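Beta-mannosidase (Trichoderma harzianum, PDB 4CVU) probably hydrolyses terminal beta-mannosidic linkages of oligosaccharides, as a fungal enzyme of glycoside hydrolase family 2. Local coordinates at residues 250-255 / 308-313; 272-277 / 282-287; 343-348 / 436-441. All blocks are in the same frame, centred on the assembly; numbering follows the deposited sequence.

Contact 1 (250-255 / 308-313). With NAG (2-acetamido-2-deoxy-beta-D-glucopyranose), chain E.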
loop_
_atom_site.group_PDB
_atom_site.type_symbol
_atom_site.label_atom_id
_atom_site.label_comp_id
_atom_site.label_asym_id
_atom_site.label_seq_id
_atom_site.Cartn_x
_atom_site.Cartn_y
_atom_site.Cartn_z
ATOM N N ALA A 250 13.802 -58.114 14.066
ATOM C CA ALA A 250 15.148 -58.006 14.580
ATOM C C ALA A 250 15.285 -56.968 15.682
ATOM O O ALA A 250 14.450 -56.083 15.807
ATOM C CB ALA A 250 16.113 -57.694 13.444
ATOM N N PRO A 251 16.343 -57.087 16.497
ATOM C CA PRO A 251 16.570 -56.079 17.545
ATOM C C PRO A 251 16.946 -54.680 17.016
ATOM O O PRO A 251 17.469 -54.545 15.906
ATOM C CB PRO A 251 17.719 -56.674 18.384
ATOM C CG PRO A 251 18.336 -57.735 17.538
ATOM C CD PRO A 251 17.288 -58.216 16.583
ATOM N N TRP A 252 16.675 -53.663 17.822
ATOM C CA TRP A 252 17.041 -52.283 17.467
ATOM C C TRP A 252 18.502 -52.042 17.817
ATOM O O TRP A 252 18.965 -52.506 18.849
ATOM C CB TRP A 252 16.155 -51.281 18.212
ATOM C CG TRP A 252 14.758 -51.241 17.712
ATOM C CD1 TRP A 252 13.653 -51.775 18.309
ATOM C CD2 TRP A 252 14.306 -50.624 16.507
ATOM N NE1 TRP A 252 12.532 -51.526 17.543
ATOM C CE2 TRP A 252 12.912 -50.832 16.426
ATOM C CE3 TRP A 252 14.947 -49.922 15.479
ATOM C CZ2 TRP A 252 12.148 -50.353 15.363
ATOM C CZ3 TRP A 252 14.184 -49.453 14.424
ATOM C CH2 TRP A 252 12.805 -49.670 14.369
ATOM N N VAL A 253 19.240 -51.363 16.945
ATOM C CA VAL A 253 20.562 -50.879 17.292
ATOM C C VAL A 253 20.461 -49.366 17.383
ATOM O O VAL A 253 19.941 -48.722 16.458
ATOM C CB VAL A 253 21.631 -51.255 16.256
ATOM C CG1 VAL A 253 23.005 -50.745 16.699
ATOM C CG2 VAL A 253 21.671 -52.758 16.030
ATOM N N VAL A 254 20.887 -48.818 18.516
ATOM C CA VAL A 254 21.013 -47.387 18.722
ATOM C C VAL A 254 22.487 -47.010 18.637
ATOM O O VAL A 254 23.270 -47.414 19.472
ATOM C CB VAL A 254 20.475 -46.985 20.094
ATOM C CG1 VAL A 254 20.630 -45.482 20.330
ATOM C CG2 VAL A 254 19.014 -47.415 20.238
ATOM N N ASN A 255 22.862 -46.257 17.606
ATOM C CA ASN A 255 24.221 -45.809 17.412
ATOM C C ASN A 255 24.327 -44.309 17.668
ATOM O O ASN A 255 23.530 -43.548 17.150
ATOM C CB ASN A 255 24.651 -46.126 15.980
ATOM C CG ASN A 255 26.145 -45.970 15.757
ATOM O OD1 ASN A 255 26.944 -45.973 16.695
ATOM N ND2 ASN A 255 26.523 -45.839 14.491
ATOM N N HIS A 308 11.209 -56.228 21.303
ATOM C CA HIS A 308 9.964 -56.121 22.039
ATOM C C HIS A 308 9.868 -54.895 22.948
ATOM O O HIS A 308 8.791 -54.612 23.448
ATOM C CB HIS A 308 9.726 -57.399 22.868
ATOM N N LYS A 309 10.962 -54.178 23.189
ATOM C CA LYS A 309 10.935 -53.110 24.208
ATOM C C LYS A 309 10.345 -51.761 23.706
ATOM O O LYS A 309 9.410 -51.237 24.291
ATOM C CB LYS A 309 12.318 -52.908 24.833
ATOM N N PRO A 310 10.897 -51.196 22.628
ATOM C CA PRO A 310 10.433 -49.850 22.241
ATOM C C PRO A 310 9.118 -49.846 21.469
ATOM O O PRO A 310 8.932 -50.668 20.583
ATOM C CB PRO A 310 11.564 -49.324 21.347
ATOM C CG PRO A 310 12.604 -50.394 21.293
ATOM C CD PRO A 310 11.968 -51.672 21.745
ATOM N N LYS A 311 8.227 -48.918 21.826
ATOM C CA LYS A 311 7.000 -48.673 21.084
ATOM C C LYS A 311 7.270 -47.869 19.799
ATOM O O LYS A 311 8.079 -46.948 19.810
ATOM C CB LYS A 311 6.015 -47.926 21.968
ATOM C CG LYS A 311 5.488 -48.764 23.123
ATOM C CD LYS A 311 4.572 -47.945 24.002
ATOM C CE LYS A 311 4.129 -48.734 25.217
ATOM N NZ LYS A 311 2.678 -48.507 25.478
ATOM N N LEU A 312 6.607 -48.248 18.704
ATOM C CA LEU A 312 6.916 -47.718 17.375
ATOM C C LEU A 312 6.318 -46.324 17.081
ATOM O O LEU A 312 5.235 -45.987 17.526
ATOM C CB LEU A 312 6.511 -48.711 16.273
ATOM C CG LEU A 312 7.147 -50.103 16.323
ATOM C CD1 LEU A 312 6.875 -50.887 15.048
ATOM C CD2 LEU A 312 8.638 -50.022 16.544
ATOM N N TRP A 313 7.076 -45.528 16.354
ATOM C CA TRP A 313 6.591 -44.275 15.786
ATOM C C TRP A 313 5.870 -44.574 14.479
ATOM O O TRP A 313 6.352 -45.367 13.658
ATOM C CB TRP A 313 7.769 -43.334 15.551
ATOM C CG TRP A 313 7.435 -41.938 15.021
ATOM C CD1 TRP A 313 7.302 -40.793 15.761
ATOM C CD2 TRP A 313 7.258 -41.545 13.641
ATOM N NE1 TRP A 313 7.031 -39.711 14.926
ATOM C CE2 TRP A 313 7.013 -40.149 13.626
ATOM C CE3 TRP A 313 7.263 -42.236 12.420
ATOM C CZ2 TRP A 313 6.769 -39.446 12.449
ATOM C CZ3 TRP A 313 7.043 -41.504 11.231
ATOM C CH2 TRP A 313 6.793 -40.143 11.269
HETATM C C1 NAG E . 27.885 -45.646 14.040
HETATM C C2 NAG E . 28.463 -46.831 13.270
HETATM C C3 NAG E . 29.878 -46.512 12.834
HETATM C C4 NAG E . 29.889 -45.223 11.991
HETATM C C5 NAG E . 29.180 -44.110 12.763
HETATM C C6 NAG E . 28.963 -42.813 11.990
HETATM C C7 NAG E . 27.588 -49.031 13.895
HETATM C C8 NAG E . 27.639 -50.172 14.872
HETATM N N2 NAG E . 28.407 -48.014 14.122
HETATM O O3 NAG E . 30.349 -47.599 12.077
HETATM O O4 NAG E . 31.219 -44.821 11.731
HETATM O O5 NAG E . 27.908 -44.527 13.186
HETATM O O6 NAG E . 28.479 -41.849 12.912
HETATM O O7 NAG E . 26.815 -49.087 12.942
HETATM O O HOH W 1 9.927 -52.397 18.830
#
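One water carries the polar link between W252 and P310, while two aliphatic groups make the direct touches. The water lies in the plane of the indole at its edge, accepting from W252 NE1 at 3.0 Å. It donates a hydrogen bond to P310 O at 2.7 Å, so the buried indole N-H and a carbonyl of the loop are both satisfied through the water. On the pyrrole part of the ring, W252 CD1 comes within 3.5 Å of P310 CG, a close approach of the proline's ring tip. On the benzo part, W252 CZ2 meets one methyl of L312, CD2, at 3.7 Å. Both partners reach the indole obliquely. In W252 the CG is anti to the carbonyl carbon (chi1 -72°), which swings the ring off the strand toward the loop. The CB of L312 does not aim at the strand, but its CD2 end comes near. Replacing W252 with an alanine would probably leave P310 and L312 facing a gap and the water without its indole donor. Along the strand the side chains alternate: V254 follows W252 onto I235, whereas N255 ends in an N-linked glycan, with ND2 bonded to NAG C1 at 1.4 Å. The sugar also accepts a hydrogen bond from R473 NH1. F348 meets the indole edge-to-face and also touches P310, closing the apolar cluster. Aromatic and proline packing of this kind, between strand 252-261 and the loop after strand 298-305, belongs to the interior of the immunoglobulin-like beta-sandwich domain of family 2 glycoside hydrolases.

Contact 2 (272-277 / 282-287)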
loop_
_atom_site.group_PDB
_atom_site.type_symbol
_atom_site.label_atom_id
_atom_site.label_comp_id
_atom_site.label_asym_id
_atom_site.label_seq_id
_atom_site.Cartn_x
_atom_site.Cartn_y
_atom_site.Cartn_z
ATOM N N VAL A 272 23.988 -44.239 28.086
ATOM C CA VAL A 272 22.763 -43.598 27.609
ATOM C C VAL A 272 21.577 -43.888 28.506
ATOM O O VAL A 272 21.451 -44.990 29.036
ATOM C CB VAL A 272 22.397 -44.019 26.165
ATOM C CG1 VAL A 272 23.462 -43.534 25.194
ATOM C CG2 VAL A 272 22.202 -45.529 26.043
ATOM N N ILE A 273 20.718 -42.887 28.674
ATOM C CA ILE A 273 19.389 -43.064 29.259
ATOM C C ILE A 273 18.357 -42.729 28.184
ATOM O O ILE A 273 18.376 -41.632 27.617
ATOM C CB ILE A 273 19.174 -42.159 30.501
ATOM C CG1 ILE A 273 20.194 -42.501 31.608
ATOM C CG2 ILE A 273 17.756 -42.320 31.045
ATOM C CD1 ILE A 273 20.469 -41.363 32.569
ATOM N N ILE A 274 17.478 -43.678 27.897
ATOM C CA ILE A 274 16.404 -43.502 26.932
ATOM C C ILE A 274 15.101 -43.563 27.701
ATOM O O ILE A 274 14.785 -44.574 28.312
ATOM C CB ILE A 274 16.420 -44.590 25.840
ATOM C CG1 ILE A 274 17.797 -44.656 25.163
ATOM C CG2 ILE A 274 15.318 -44.336 24.828
ATOM C CD1 ILE A 274 17.892 -45.649 24.023
ATOM N N THR A 275 14.336 -42.477 27.621
ATOM C CA THR A 275 13.142 -42.279 28.431
ATOM C C THR A 275 11.967 -41.809 27.560
ATOM O O THR A 275 12.163 -41.275 26.460
ATOM C CB THR A 275 13.429 -41.264 29.563
ATOM O OG1 THR A 275 12.237 -41.019 30.312
ATOM C CG2 THR A 275 13.939 -39.937 29.012
ATOM N N ASP A 276 10.750 -41.998 28.059
ATOM C CA ASP A 276 9.564 -41.592 27.327
ATOM C C ASP A 276 9.562 -40.074 27.172
ATOM O O ASP A 276 9.770 -39.349 28.148
ATOM C CB ASP A 276 8.287 -42.056 28.030
ATOM C CG ASP A 276 7.109 -42.124 27.079
ATOM O OD1 ASP A 276 6.554 -41.070 26.708
ATOM O OD2 ASP A 276 6.741 -43.245 26.694
ATOM N N ALA A 277 9.317 -39.603 25.944
ATOM C CA ALA A 277 9.454 -38.188 25.624
ATOM C C ALA A 277 8.428 -37.318 26.341
ATOM O O ALA A 277 8.726 -36.155 26.656
ATOM C CB ALA A 277 9.371 -37.984 24.118
ATOM N N SER A 282 9.263 -43.115 33.005
ATOM C CA SER A 282 9.275 -44.338 32.213
ATOM C C SER A 282 10.592 -44.477 31.443
ATOM O O SER A 282 10.762 -43.857 30.395
ATOM C CB SER A 282 8.092 -44.336 31.249
ATOM O OG SER A 282 8.050 -45.529 30.486
ATOM N N VAL A 283 11.521 -45.276 31.980
ATOM C CA VAL A 283 12.790 -45.562 31.321
ATOM C C VAL A 283 12.645 -46.762 30.381
ATOM O O VAL A 283 12.158 -47.821 30.769
ATOM C CB VAL A 283 13.908 -45.843 32.345
ATOM C CG1 VAL A 283 15.210 -46.234 31.650
ATOM C CG2 VAL A 283 14.133 -44.627 33.238
ATOM N N LEU A 284 13.062 -46.585 29.138
ATOM C CA LEU A 284 13.145 -47.682 28.196
ATOM C C LEU A 284 14.459 -48.419 28.407
ATOM O O LEU A 284 14.507 -49.628 28.337
ATOM C CB LEU A 284 13.081 -47.178 26.758
ATOM C CG LEU A 284 12.868 -48.272 25.715
ATOM C CD1 LEU A 284 11.397 -48.599 25.631
ATOM C CD2 LEU A 284 13.384 -47.850 24.351
ATOM N N TYR A 285 15.533 -47.680 28.641
ATOM C CA TYR A 285 16.848 -48.274 28.724
ATOM C C TYR A 285 17.844 -47.337 29.417
ATOM O O TYR A 285 17.887 -46.124 29.155
ATOM C CB TYR A 285 17.336 -48.632 27.324
ATOM C CG TYR A 285 18.593 -49.435 27.317
ATOM C CD1 TYR A 285 18.544 -50.821 27.385
ATOM C CD2 TYR A 285 19.837 -48.817 27.244
ATOM C CE1 TYR A 285 19.701 -51.579 27.386
ATOM C CE2 TYR A 285 21.008 -49.563 27.242
ATOM C CZ TYR A 285 20.936 -50.945 27.315
ATOM O OH TYR A 285 22.090 -51.709 27.316
ATOM N N SER A 286 18.622 -47.906 30.328
ATOM C CA SER A 286 19.771 -47.235 30.878
ATOM C C SER A 286 20.936 -48.213 30.836
ATOM O O SER A 286 20.868 -49.302 31.410
ATOM C CB SER A 286 19.509 -46.782 32.306
ATOM O OG SER A 286 20.599 -46.019 32.786
ATOM N N GLY A 287 22.002 -47.838 30.145
ATOM C CA GLY A 287 23.116 -48.750 29.942
ATOM C C GLY A 287 24.356 -48.083 29.400
ATOM O O GLY A 287 24.354 -46.893 29.053
#
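I274 is opposed by two residues, L284 and Y285, a classic beta bulge in which the second strand spends one extra residue. I274 O accepts from both amide N-H groups, from L284 N at 2.8 Å and from Y285 N at 3.2 Å. The latter bond lies in the carbonyl plane on a lone pair, while L284 N comes in tilted 17° from that plane. The bulge shapes the surface. L284 drops its CB to 3.5 Å from I274 O; with CG anti to the backbone N (chi1 -168°), the chain brings L284 CD2 obliquely across I274 CG2 at 4.0 Å. Beyond the bulge the ring of Y285 turns an edge to V272, whose CG2 lies near the ring plane. G287 is the hollow beside that ring: a CB there would collide with Y285 CE2, so the absence of a side chain allows the tyrosine to lie along the strand. On the face of I273, T275, V283 and S286, I273 CG1 rests at 3.7 Å from S286 OG, and T275 pairs with V283 as a non-hydrogen-bonded pair. Regular antiparallel bonding joins V272 with G287, and within the bulge I274 N to Y285 O, at 2.8 Å and 174°, is nearly straight. Near the turn D276 N donates to S282 O at 3.0 Å. The side chains of V272, I274 and L284 lean on strand 324-332, and L284 also touches P310 and F348, while I274 and Y285 reach strand 298-305. The hairpin of strands 268-276 and 283-294 thus sits inside the antiparallel sheet, flanked by strand 324-332 along 268-276 and by strand 298-305 along 283-294.

Contact 3 (343-348 / 436-441). With CD (cadmium ion), chain V.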
loop_
_atom_site.group_PDB
_atom_site.type_symbol
_atom_site.label_atom_id
_atom_site.label_comp_id
_atom_site.label_asym_id
_atom_site.label_seq_id
_atom_site.Cartn_x
_atom_site.Cartn_y
_atom_site.Cartn_z
ATOM N N GLN A 343 21.706 -34.444 24.193
ATOM C CA GLN A 343 20.346 -34.946 24.238
ATOM C C GLN A 343 19.625 -34.677 22.922
ATOM O O GLN A 343 19.697 -33.588 22.395
ATOM C CB GLN A 343 19.602 -34.284 25.382
ATOM C CG GLN A 343 18.196 -34.808 25.574
ATOM C CD GLN A 343 17.531 -34.199 26.793
ATOM O OE1 GLN A 343 18.194 -33.907 27.800
ATOM N NE2 GLN A 343 16.222 -34.005 26.716
ATOM N N ARG A 344 18.960 -35.697 22.401
ATOM C CA ARG A 344 18.098 -35.587 21.248
ATOM C C ARG A 344 16.752 -36.266 21.514
ATOM O O ARG A 344 16.641 -37.129 22.386
ATOM C CB ARG A 344 18.789 -36.233 20.039
ATOM C CG ARG A 344 20.035 -35.491 19.540
ATOM C CD ARG A 344 19.743 -34.062 19.122
ATOM N NE ARG A 344 20.876 -33.404 18.480
ATOM C CZ ARG A 344 21.803 -32.682 19.102
ATOM N NH1 ARG A 344 21.777 -32.506 20.399
ATOM N NH2 ARG A 344 22.770 -32.119 18.405
ATOM N N ARG A 345 15.734 -35.896 20.747
ATOM C CA ARG A 345 14.462 -36.619 20.776
ATOM C C ARG A 345 14.375 -37.520 19.543
ATOM O O ARG A 345 14.604 -37.083 18.423
ATOM C CB ARG A 345 13.278 -35.657 20.871
ATOM C CG ARG A 345 11.944 -36.382 21.017
ATOM C CD ARG A 345 10.773 -35.464 21.336
ATOM N NE ARG A 345 10.449 -34.586 20.221
ATOM C CZ ARG A 345 9.443 -33.719 20.174
ATOM N NH1 ARG A 345 8.602 -33.604 21.189
ATOM N NH2 ARG A 345 9.266 -32.982 19.078
ATOM N N VAL A 346 14.066 -38.786 19.759
ATOM C CA VAL A 346 14.134 -39.799 18.700
ATOM C C VAL A 346 12.884 -40.677 18.611
ATOM O O VAL A 346 12.051 -40.672 19.490
ATOM C CB VAL A 346 15.387 -40.706 18.899
ATOM C CG1 VAL A 346 16.644 -39.855 18.962
ATOM C CG2 VAL A 346 15.280 -41.556 20.166
ATOM N N GLY A 347 12.790 -41.461 17.541
ATOM C CA GLY A 347 11.730 -42.454 17.381
ATOM C C GLY A 347 12.287 -43.788 16.912
ATOM O O GLY A 347 13.354 -43.845 16.273
ATOM N N PHE A 348 11.576 -44.855 17.249
ATOM C CA PHE A 348 11.879 -46.183 16.772
ATOM C C PHE A 348 10.936 -46.503 15.645
ATOM O O PHE A 348 9.755 -46.735 15.868
ATOM C CB PHE A 348 11.747 -47.219 17.903
ATOM C CG PHE A 348 12.823 -47.115 18.927
ATOM C CD1 PHE A 348 12.716 -46.213 19.973
ATOM C CD2 PHE A 348 13.960 -47.921 18.846
ATOM C CE1 PHE A 348 13.726 -46.124 20.926
ATOM C CE2 PHE A 348 14.968 -47.828 19.778
ATOM C CZ PHE A 348 14.852 -46.931 20.820
ATOM N N ALA A 436 7.456 -31.666 12.781
ATOM C CA ALA A 436 7.067 -32.827 11.942
ATOM C C ALA A 436 7.064 -34.109 12.770
ATOM O O ALA A 436 6.057 -34.804 12.853
ATOM C CB ALA A 436 8.041 -32.917 10.783
ATOM N N ASP A 437 8.172 -34.382 13.455
ATOM C CA ASP A 437 8.293 -35.533 14.361
ATOM C C ASP A 437 7.064 -35.791 15.229
ATOM O O ASP A 437 6.501 -36.890 15.247
ATOM C CB ASP A 437 9.474 -35.303 15.331
ATOM C CG ASP A 437 10.803 -35.446 14.696
ATOM O OD1 ASP A 437 10.910 -35.895 13.529
ATOM O OD2 ASP A 437 11.801 -35.141 15.401
ATOM N N GLU A 438 6.662 -34.773 15.984
ATOM C CA GLU A 438 5.598 -34.939 16.958
ATOM C C GLU A 438 4.193 -34.999 16.390
ATOM O O GLU A 438 3.309 -35.581 17.020
ATOM C CB GLU A 438 5.687 -33.838 18.006
ATOM C CG GLU A 438 5.338 -32.478 17.468
ATOM C CD GLU A 438 5.837 -31.365 18.369
ATOM O OE1 GLU A 438 6.504 -31.688 19.374
ATOM O OE2 GLU A 438 5.622 -30.175 18.053
ATOM N N ARG A 439 3.979 -34.401 15.218
ATOM C CA ARG A 439 2.700 -34.451 14.518
ATOM C C ARG A 439 2.578 -35.656 13.582
ATOM O O ARG A 439 1.479 -35.984 13.137
ATOM C CB ARG A 439 2.512 -33.178 13.664
ATOM C CG ARG A 439 2.310 -31.923 14.483
ATOM C CD ARG A 439 2.336 -30.696 13.602
ATOM N NE ARG A 439 2.122 -29.448 14.352
ATOM C CZ ARG A 439 1.012 -28.704 14.322
ATOM N NH1 ARG A 439 -0.049 -29.075 13.607
ATOM N NH2 ARG A 439 0.967 -27.566 15.015
ATOM N N GLY A 440 3.692 -36.263 13.217
ATOM C CA GLY A 440 3.637 -37.423 12.311
ATOM C C GLY A 440 3.583 -37.151 10.816
ATOM O O GLY A 440 2.964 -37.912 10.059
ATOM N N VAL A 441 4.234 -36.072 10.378
ATOM C CA VAL A 441 4.307 -35.756 8.967
ATOM C C VAL A 441 5.658 -36.244 8.448
ATOM O O VAL A 441 6.720 -35.782 8.883
ATOM C CB VAL A 441 4.098 -34.234 8.744
ATOM C CG1 VAL A 441 4.080 -33.873 7.273
ATOM C CG2 VAL A 441 2.827 -33.730 9.443
HETATM CD CD CD V . 6.616 -28.989 19.823
HETATM O O HOH W 2 11.855 -34.100 17.681
HETATM O O HOH W 3 12.580 -37.559 16.441
HETATM O O HOH W 4 7.303 -28.264 22.041
#
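R345 and E438 form a salt bridge at a cadmium site, joining the edge strand of the immunoglobulin-like domain to helix 430-439 of what, in this family, is the catalytic (beta/alpha)8 barrel. The main bond runs from R345 NH2 to E438 OE1 at 3.1 Å; a weak second one from NH1 uses the same oxygen. OE1 lies near the guanidinium plane, at its edge, but R345 NH2 sits above the carboxylate plane; the two flat groups stand 72° apart. E438 has its CG between the backbone N and the carbonyl carbon (chi1 69°) and then runs out extended, putting both carboxylate oxygens on the metal. The cadmium ion binds E438 OE2 at 2.4 Å and E438 OE1 at 2.7 Å, and a water O is a further ligand 2.4 Å from the ion. OE1 thus serves both a cation and an arginine, which would favour a negative carboxylate. D437 is linked to R345 through a second water: R345 NE donates to it at 2.9 Å, and the water donates to D437 OD2 at 2.5 Å. D437 is held from its own side as well, OD2 by H478 ND1 and OD1 by the amide of S480. Its carboxylate does not touch the guanidinium; R345 NH2 and D437 OD2 are 5.0 Å apart. G440, just after the helix, has positive phi, where a side chain would be jammed against the preceding carbonyl. Around the contact, R345 O bonds H477, and its side chain lies on N325 of strand 324-332; on the helix side R439 pairs with E412 of helix 401-413.

Overall arrangement
Following the chain, contact 1 opens at 250-255 on strand 252-261 and closes with the loop 308-313. Within that span contact 2 (272-277 with 282-287) shuts a short hairpin, so it nests inside contact 1. Contact 3 begins later, at 343-348, and reaches forward to 436-441, in series with both. All three share the seven-stranded sheet, contact 3 carrying its last strand to the barrel helix. Contacts 1 and 3 are also bonded directly through W313, whose NE1 donates to D437 O and whose backbone N bonds F348 O. The centres of the three contacts lie about 12 to 15 Å apart.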